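Local coordinates for protein alpha-1,2-mannosyltransferase (Ktr4), putative (Neosartorya fumigata, PDB 7BOP) that belongs to the fungal glycolipid 2-alpha-mannosyltransferase family of GT-A glycosyltransferases and holds guanosine-5'-diphosphate together with a manganese ion, at residues L80-S85 with E194-F199; S281-G286 with I339-I344. One frame throughout, in Å; residues are numbered along the deposited sequence.

Contact 1 of 2, residues L80-S85 with E194-F199; sequences LEDLIS and EPKVQF. With MN (manganese (II) ion), chain G; GDP (guanosine-5'-diphosphate), chain H.
Asp82 and Lys196 run side by side, pointing the same way, with the carboxylate of Asp82 laid along the aliphatic part of the lysine: OD2 of Asp82 is 3.7 Å from CD of Lys196. The lysine chain bends at its last torsion (chi4 77°), which turns NZ back toward the aspartate, yet NZ of Lys196 stays 4.3 Å from OD1 of Asp82, beyond a salt bridge. A water joins them instead, donating to Asp82 OD2 and accepting from Lys196 NZ. Between the backbones, Lys196 N gives a weak hydrogen bond to Asp82 O, at 3.2 Å. Pro195 turns CB onto the helix backbone, 3.6 Å from Leu83 N, while its CD faces the ribose, 3.4 Å from O3' of guanosine-5'-diphosphate. Pro195 thus lies between helix and nucleotide. One residue back, Glu194 extends beyond CG and binds the manganese ion through OE2 at 2.0 Å, alongside O2A and O2B of the diphosphate; its OE1 makes a salt bridge with Arg192, which would help fix the carboxylate. Pro195 O accepts a hydrogen bond from a manganese-bound water, a second-shell tie to the metal. Thr86, the next residue of helix 80-98, receives the N-H of Val197 on its OG1. The helix packs Leu83 against helix 112-119 on another flank, and the loop leads from strand 189-192 into strand 198-199, whose backbone pairs with strand 341-343.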
loop_
_atom_site.group_PDB
_atom_site.type_symbol
_atom_site.label_atom_id
_atom_site.label_comp_id
_atom_site.label_asym_id
_atom_site.label_seq_id
_atom_site.Cartn_x
_atom_site.Cartn_y
_atom_site.Cartn_z
ATOM N N LEU A 80 7.798 5.873 17.608
ATOM C CA LEU A 80 9.193 5.488 17.475
ATOM C C LEU A 80 9.471 4.037 17.847
ATOM O O LEU A 80 10.101 3.316 17.073
ATOM C CB LEU A 80 10.084 6.428 18.309
ATOM C CG LEU A 80 11.587 6.161 18.319
ATOM C CD1 LEU A 80 12.155 6.099 16.911
ATOM C CD2 LEU A 80 12.281 7.241 19.139
ATOM N N GLU A 81 9.014 3.598 19.015
ATOM C CA GLU A 81 9.297 2.218 19.443
ATOM C C GLU A 81 8.738 1.176 18.456
ATOM O O GLU A 81 9.411 0.198 18.133
ATOM C CB GLU A 81 8.779 1.945 20.863
ATOM C CG GLU A 81 9.499 2.716 21.969
ATOM C CD GLU A 81 10.986 2.405 22.086
ATOM O OE1 GLU A 81 11.711 3.246 22.663
ATOM O OE2 GLU A 81 11.447 1.337 21.605
ATOM N N ASP A 82 7.520 1.400 17.979
ATOM C CA ASP A 82 6.916 0.504 16.983
ATOM C C ASP A 82 7.640 0.582 15.634
ATOM O O ASP A 82 7.784 -0.438 14.957
ATOM C CB ASP A 82 5.429 0.811 16.810
ATOM C CG ASP A 82 4.591 0.380 18.015
ATOM O OD1 ASP A 82 5.013 -0.502 18.778
ATOM O OD2 ASP A 82 3.485 0.916 18.183
ATOM N N LEU A 83 8.089 1.778 15.250
ATOM C CA LEU A 83 8.914 1.931 14.047
ATOM C C LEU A 83 10.209 1.122 14.162
ATOM O O LEU A 83 10.577 0.385 13.241
ATOM C CB LEU A 83 9.223 3.411 13.765
ATOM C CG LEU A 83 10.105 3.696 12.538
ATOM C CD1 LEU A 83 9.419 3.269 11.246
ATOM C CD2 LEU A 83 10.471 5.162 12.472
ATOM N N ILE A 84 10.887 1.231 15.302
ATOM C CA ILE A 84 12.132 0.480 15.538
ATOM C C ILE A 84 11.927 -1.048 15.394
ATOM O O ILE A 84 12.748 -1.712 14.767
ATOM C CB ILE A 84 12.765 0.816 16.924
ATOM C CG1 ILE A 84 13.201 2.295 17.019
ATOM C CG2 ILE A 84 13.934 -0.111 17.248
ATOM C CD1 ILE A 84 14.197 2.777 15.993
ATOM N N SER A 85 10.851 -1.600 15.962
ATOM C CA SER A 85 10.532 -3.024 15.776
ATOM C C SER A 85 10.439 -3.392 14.290
ATOM O O SER A 85 10.984 -4.396 13.848
ATOM C CB SER A 85 9.206 -3.378 16.449
ATOM O OG SER A 85 9.313 -3.224 17.845
ATOM N N GLU A 194 5.181 1.022 7.408
ATOM C CA GLU A 194 4.493 1.576 8.564
ATOM C C GLU A 194 5.070 1.012 9.849
ATOM O O GLU A 194 5.576 -0.105 9.855
ATOM C CB GLU A 194 3.004 1.222 8.535
ATOM C CG GLU A 194 2.218 1.987 7.492
ATOM C CD GLU A 194 0.710 2.033 7.736
ATOM O OE1 GLU A 194 0.076 2.534 6.782
ATOM O OE2 GLU A 194 0.158 1.606 8.817
ATOM N N PRO A 195 4.943 1.758 10.960
ATOM C CA PRO A 195 5.320 1.195 12.255
ATOM C C PRO A 195 4.403 0.041 12.681
ATOM O O PRO A 195 3.276 -0.052 12.216
ATOM C CB PRO A 195 5.175 2.383 13.212
ATOM C CG PRO A 195 4.205 3.288 12.557
ATOM C CD PRO A 195 4.406 3.127 11.083
ATOM N N LYS A 196 4.930 -0.841 13.527
ATOM C CA LYS A 196 4.203 -1.951 14.116
ATOM C C LYS A 196 3.842 -3.053 13.110
ATOM O O LYS A 196 2.866 -3.769 13.308
ATOM C CB LYS A 196 2.949 -1.455 14.846
ATOM C CG LYS A 196 2.557 -2.316 16.042
ATOM C CD LYS A 196 1.353 -1.719 16.757
ATOM C CE LYS A 196 0.693 -2.708 17.704
ATOM N NZ LYS A 196 1.460 -2.875 18.966
ATOM N N VAL A 197 4.619 -3.190 12.043
ATOM C CA VAL A 197 4.422 -4.294 11.101
ATOM C C VAL A 197 5.556 -5.281 11.264
ATOM O O VAL A 197 6.638 -4.926 11.754
ATOM C CB VAL A 197 4.308 -3.820 9.632
ATOM C CG1 VAL A 197 3.209 -2.783 9.501
ATOM C CG2 VAL A 197 5.626 -3.293 9.100
ATOM N N GLN A 198 5.314 -6.519 10.850
ATOM C CA GLN A 198 6.342 -7.554 10.890
ATOM C C GLN A 198 6.707 -8.044 9.497
ATOM O O GLN A 198 5.860 -8.120 8.602
ATOM C CB GLN A 198 5.890 -8.748 11.729
ATOM C CG GLN A 198 5.306 -8.406 13.091
ATOM C CD GLN A 198 5.009 -9.658 13.893
ATOM O OE1 GLN A 198 5.917 -10.280 14.425
ATOM N NE2 GLN A 198 3.742 -10.056 13.949
ATOM N N PHE A 199 7.972 -8.408 9.339
ATOM C CA PHE A 199 8.457 -9.134 8.161
ATOM C C PHE A 199 9.024 -10.456 8.638
ATOM O O PHE A 199 9.846 -10.488 9.565
ATOM C CB PHE A 199 9.508 -8.334 7.395
ATOM C CG PHE A 199 8.988 -7.054 6.831
ATOM C CD1 PHE A 199 8.370 -7.029 5.581
ATOM C CD2 PHE A 199 9.081 -5.872 7.552
ATOM C CE1 PHE A 199 7.867 -5.845 5.058
ATOM C CE2 PHE A 199 8.578 -4.685 7.033
ATOM C CZ PHE A 199 7.978 -4.672 5.779
HETATM MN MN MN G . -1.039 1.224 10.347
HETATM P PB GDP H . -3.984 2.429 9.879
HETATM O O1B GDP H . -4.587 2.045 11.200
HETATM O O2B GDP H . -2.740 1.612 9.490
HETATM O O3B GDP H . -4.963 2.612 8.736
HETATM O O3A GDP H . -3.482 3.941 10.204
HETATM P PA GDP H . -2.076 4.348 10.905
HETATM O O1A GDP H . -2.343 5.103 12.184
HETATM O O2A GDP H . -1.144 3.115 10.881
HETATM O "O5'" GDP H . -1.631 5.444 9.815
HETATM C "C5'" GDP H . -1.136 5.056 8.533
HETATM C "C4'" GDP H . 0.298 5.547 8.354
HETATM O "O4'" GDP H . 0.313 6.978 8.394
HETATM C "C3'" GDP H . 1.255 5.116 9.458
HETATM O "O3'" GDP H . 2.560 4.993 8.870
HETATM C "C2'" GDP H . 1.193 6.241 10.478
HETATM O "O2'" GDP H . 2.404 6.359 11.224
HETATM C "C1'" GDP H . 0.949 7.452 9.584
HETATM N N9 GDP H . 0.115 8.559 10.112
HETATM C C8 GDP H . -1.229 8.591 10.336
HETATM N N7 GDP H . -1.604 9.820 10.764
HETATM C C5 GDP H . -0.501 10.594 10.807
HETATM C C6 GDP H . -0.176 11.991 11.167
HETATM O O6 GDP H . -1.087 12.742 11.550
HETATM N N1 GDP H . 1.103 12.411 11.066
HETATM C C2 GDP H . 2.097 11.592 10.636
HETATM N N2 GDP H . 3.373 12.046 10.552
HETATM N N3 GDP H . 1.867 10.297 10.302
HETATM C C4 GDP H . 0.621 9.764 10.362
HETATM O O HOH W 1 1.513 -0.031 20.247
HETATM O O HOH W 2 0.847 1.160 11.780
HETATM O O HOH W 3 -2.087 0.794 12.394
#

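Contact 2 of 2, residues S281-G286 with I339-I344; sequences SNFEIG and IGYNHI. With MN (manganese (II) ion), chain G.
Asn282 meets both Tyr341 and His343 with its amide: the oxygen goes to the tyrosine hydroxyl and the plane lies against the imidazole. Its CG sits between the backbone N and the carbonyl carbon (chi1 49°), which brings OD1 to the hydroxyl. Tyr341 OH donates to Asn282 OD1 over a short 2.5 Å, tilted from the carbonyl plane. The amide plane is 16° from that of the His343 ring, with ND2 of Asn282 over one face, offset toward the rim and 3.8 Å from CG of His343. Phe283 meets the face of the Tyr341 ring, whereas Asn282 OD1 lies at its edge. CB of Phe283 rests over that face, 4.0 Å from the centroid of the Tyr341 ring, in a CH-pi contact, and the Phe283 ring edge turns toward it in a T-shaped pair with planes at 61°. CD1 of Ile339 comes to the edge of the Phe283 ring, 3.9 Å from CZ of Phe283, and meets CD1 of Ile285 tip to tip. Side chains thus pack strand 284-287 of the large mixed sheet, and the loop before it, against strand 341-343 of the small antiparallel sheet, with Asn282 and His343 at the metal end. A water donates to Asn282 O and to Tyr341 OH, so the buried hydroxyl has two polar partners. His343 binds the manganese ion through NE2 at 2.1 Å, while its ND1 donates to Ile344 O, 3.1 Å away and near the ring plane. That bond is consistent with NE2 offering its lone pair to the metal, and with the amide stack probably restrains the imidazole's rotation.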
loop_
_atom_site.group_PDB
_atom_site.type_symbol
_atom_site.label_atom_id
_atom_site.label_comp_id
_atom_site.label_asym_id
_atom_site.label_seq_id
_atom_site.Cartn_x
_atom_site.Cartn_y
_atom_site.Cartn_z
ATOM N N SER A 281 -2.462 -0.914 1.423
ATOM C CA SER A 281 -1.388 0.039 1.133
ATOM C C SER A 281 -0.386 0.334 2.251
ATOM O O SER A 281 0.610 1.022 1.997
ATOM C CB SER A 281 -1.997 1.354 0.664
ATOM O OG SER A 281 -2.673 1.983 1.736
ATOM N N ASN A 282 -0.633 -0.126 3.476
ATOM C CA ASN A 282 0.412 -0.032 4.510
ATOM C C ASN A 282 1.744 -0.661 4.047
ATOM O O ASN A 282 2.816 -0.214 4.456
ATOM C CB ASN A 282 -0.038 -0.597 5.857
ATOM C CG ASN A 282 -0.659 -1.970 5.746
ATOM O OD1 ASN A 282 0.011 -2.963 5.476
ATOM N ND2 ASN A 282 -1.957 -2.026 5.979
ATOM N N PHE A 283 1.653 -1.682 3.190
ATOM C CA PHE A 283 2.779 -2.202 2.404
ATOM C C PHE A 283 2.586 -1.787 0.955
ATOM O O PHE A 283 1.514 -2.042 0.383
ATOM C CB PHE A 283 2.819 -3.742 2.457
ATOM C CG PHE A 283 3.824 -4.364 1.510
ATOM C CD1 PHE A 283 3.517 -4.561 0.162
ATOM C CD2 PHE A 283 5.085 -4.739 1.962
ATOM C CE1 PHE A 283 4.438 -5.111 -0.712
ATOM C CE2 PHE A 283 6.013 -5.297 1.090
ATOM C CZ PHE A 283 5.689 -5.481 -0.249
ATOM N N GLU A 284 3.620 -1.199 0.351
ATOM C CA GLU A 284 3.647 -0.921 -1.088
ATOM C C GLU A 284 5.083 -0.896 -1.556
ATOM O O GLU A 284 5.940 -0.334 -0.865
ATOM C CB GLU A 284 3.048 0.447 -1.435
ATOM C CG GLU A 284 1.573 0.599 -1.157
ATOM C CD GLU A 284 0.962 1.851 -1.766
ATOM O OE1 GLU A 284 -0.230 1.781 -2.146
ATOM O OE2 GLU A 284 1.655 2.898 -1.886
ATOM N N ILE A 285 5.333 -1.496 -2.715
ATOM C CA ILE A 285 6.554 -1.245 -3.474
ATOM C C ILE A 285 6.080 -0.716 -4.817
ATOM O O ILE A 285 5.371 -1.418 -5.535
ATOM C CB ILE A 285 7.422 -2.499 -3.624
ATOM C CG1 ILE A 285 7.885 -2.985 -2.239
ATOM C CG2 ILE A 285 8.623 -2.196 -4.520
ATOM C CD1 ILE A 285 8.575 -4.337 -2.226
ATOM N N GLY A 286 6.438 0.524 -5.153
ATOM C CA GLY A 286 5.839 1.167 -6.313
ATOM C C GLY A 286 6.752 2.040 -7.142
ATOM O O GLY A 286 7.804 2.476 -6.679
ATOM N N ILE A 339 7.246 -12.182 0.253
ATOM C CA ILE A 339 7.516 -11.270 1.370
ATOM C C ILE A 339 6.496 -11.547 2.469
ATOM O O ILE A 339 5.340 -11.130 2.381
ATOM C CB ILE A 339 7.493 -9.790 0.953
ATOM C CG1 ILE A 339 8.539 -9.546 -0.139
ATOM C CG2 ILE A 339 7.756 -8.898 2.163
ATOM C CD1 ILE A 339 8.552 -8.133 -0.694
ATOM N N GLY A 340 6.940 -12.272 3.493
ATOM C CA GLY A 340 6.132 -12.551 4.660
ATOM C C GLY A 340 5.855 -11.263 5.404
ATOM O O GLY A 340 6.785 -10.515 5.717
ATOM N N TYR A 341 4.581 -11.000 5.686
ATOM C CA TYR A 341 4.157 -9.689 6.162
ATOM C C TYR A 341 2.960 -9.755 7.093
ATOM O O TYR A 341 2.083 -10.595 6.911
ATOM C CB TYR A 341 3.838 -8.795 4.954
ATOM C CG TYR A 341 3.448 -7.377 5.317
ATOM C CD1 TYR A 341 4.411 -6.432 5.675
ATOM C CD2 TYR A 341 2.116 -6.984 5.327
ATOM C CE1 TYR A 341 4.051 -5.138 6.008
ATOM C CE2 TYR A 341 1.752 -5.693 5.669
ATOM C CZ TYR A 341 2.724 -4.770 6.002
ATOM O OH TYR A 341 2.353 -3.490 6.333
ATOM N N ASN A 342 2.941 -8.859 8.080
ATOM C CA ASN A 342 1.802 -8.688 8.985
ATOM C C ASN A 342 1.675 -7.227 9.397
ATOM O O ASN A 342 2.645 -6.631 9.869
ATOM C CB ASN A 342 1.948 -9.597 10.223
ATOM C CG ASN A 342 1.055 -9.187 11.401
ATOM O OD1 ASN A 342 1.560 -8.908 12.483
ATOM N ND2 ASN A 342 -0.264 -9.174 11.205
ATOM N N HIS A 343 0.494 -6.661 9.170
ATOM C CA HIS A 343 0.001 -5.450 9.856
ATOM C C HIS A 343 -1.275 -5.952 10.515
ATOM O O HIS A 343 -2.094 -6.584 9.846
ATOM C CB HIS A 343 -0.297 -4.313 8.841
ATOM C CG HIS A 343 -0.763 -3.002 9.448
ATOM N ND1 HIS A 343 -1.990 -2.848 10.059
ATOM C CD2 HIS A 343 -0.195 -1.764 9.453
ATOM C CE1 HIS A 343 -2.135 -1.591 10.456
ATOM N NE2 HIS A 343 -1.065 -0.901 10.092
ATOM N N ILE A 344 -1.460 -5.675 11.804
ATOM C CA ILE A 344 -2.601 -6.231 12.556
ATOM C C ILE A 344 -3.902 -5.916 11.790
ATOM O O ILE A 344 -4.055 -4.789 11.345
ATOM C CB ILE A 344 -2.662 -5.646 13.999
ATOM C CG1 ILE A 344 -1.480 -6.161 14.832
ATOM C CG2 ILE A 344 -3.974 -6.011 14.703
ATOM C CD1 ILE A 344 -1.145 -5.305 16.039
HETATM MN MN MN G . -1.039 1.224 10.347
HETATM O O HOH W 4 4.422 -1.572 6.162
HETATM O O HOH W 2 0.847 1.160 11.780
HETATM O O HOH W 3 -2.087 0.794 12.394
#

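Overall arrangement
Contact 1 and contact 2, with centres 12 Å apart, meet at the manganese ion, each giving it one protein ligand: Glu194 OE2 and His343 NE2 lie 3.1 Å apart. Two oxygens of guanosine-5'-diphosphate and two waters complete the six ligands, so both contacts border the nucleotide pocket. Away from the metal, strands 198-199 and 341-343 are antiparallel neighbours, joined where Gln198 N lies 2.8 Å from Asn342 O, a probable hydrogen bond. Asn282 adds a third link, its CB packing 3.3 Å from Glu194 OE1. Segments 194-199 and 339-344 therefore lie together, with helix 80-98 and segment 281-286 as their respective partners in the two contacts.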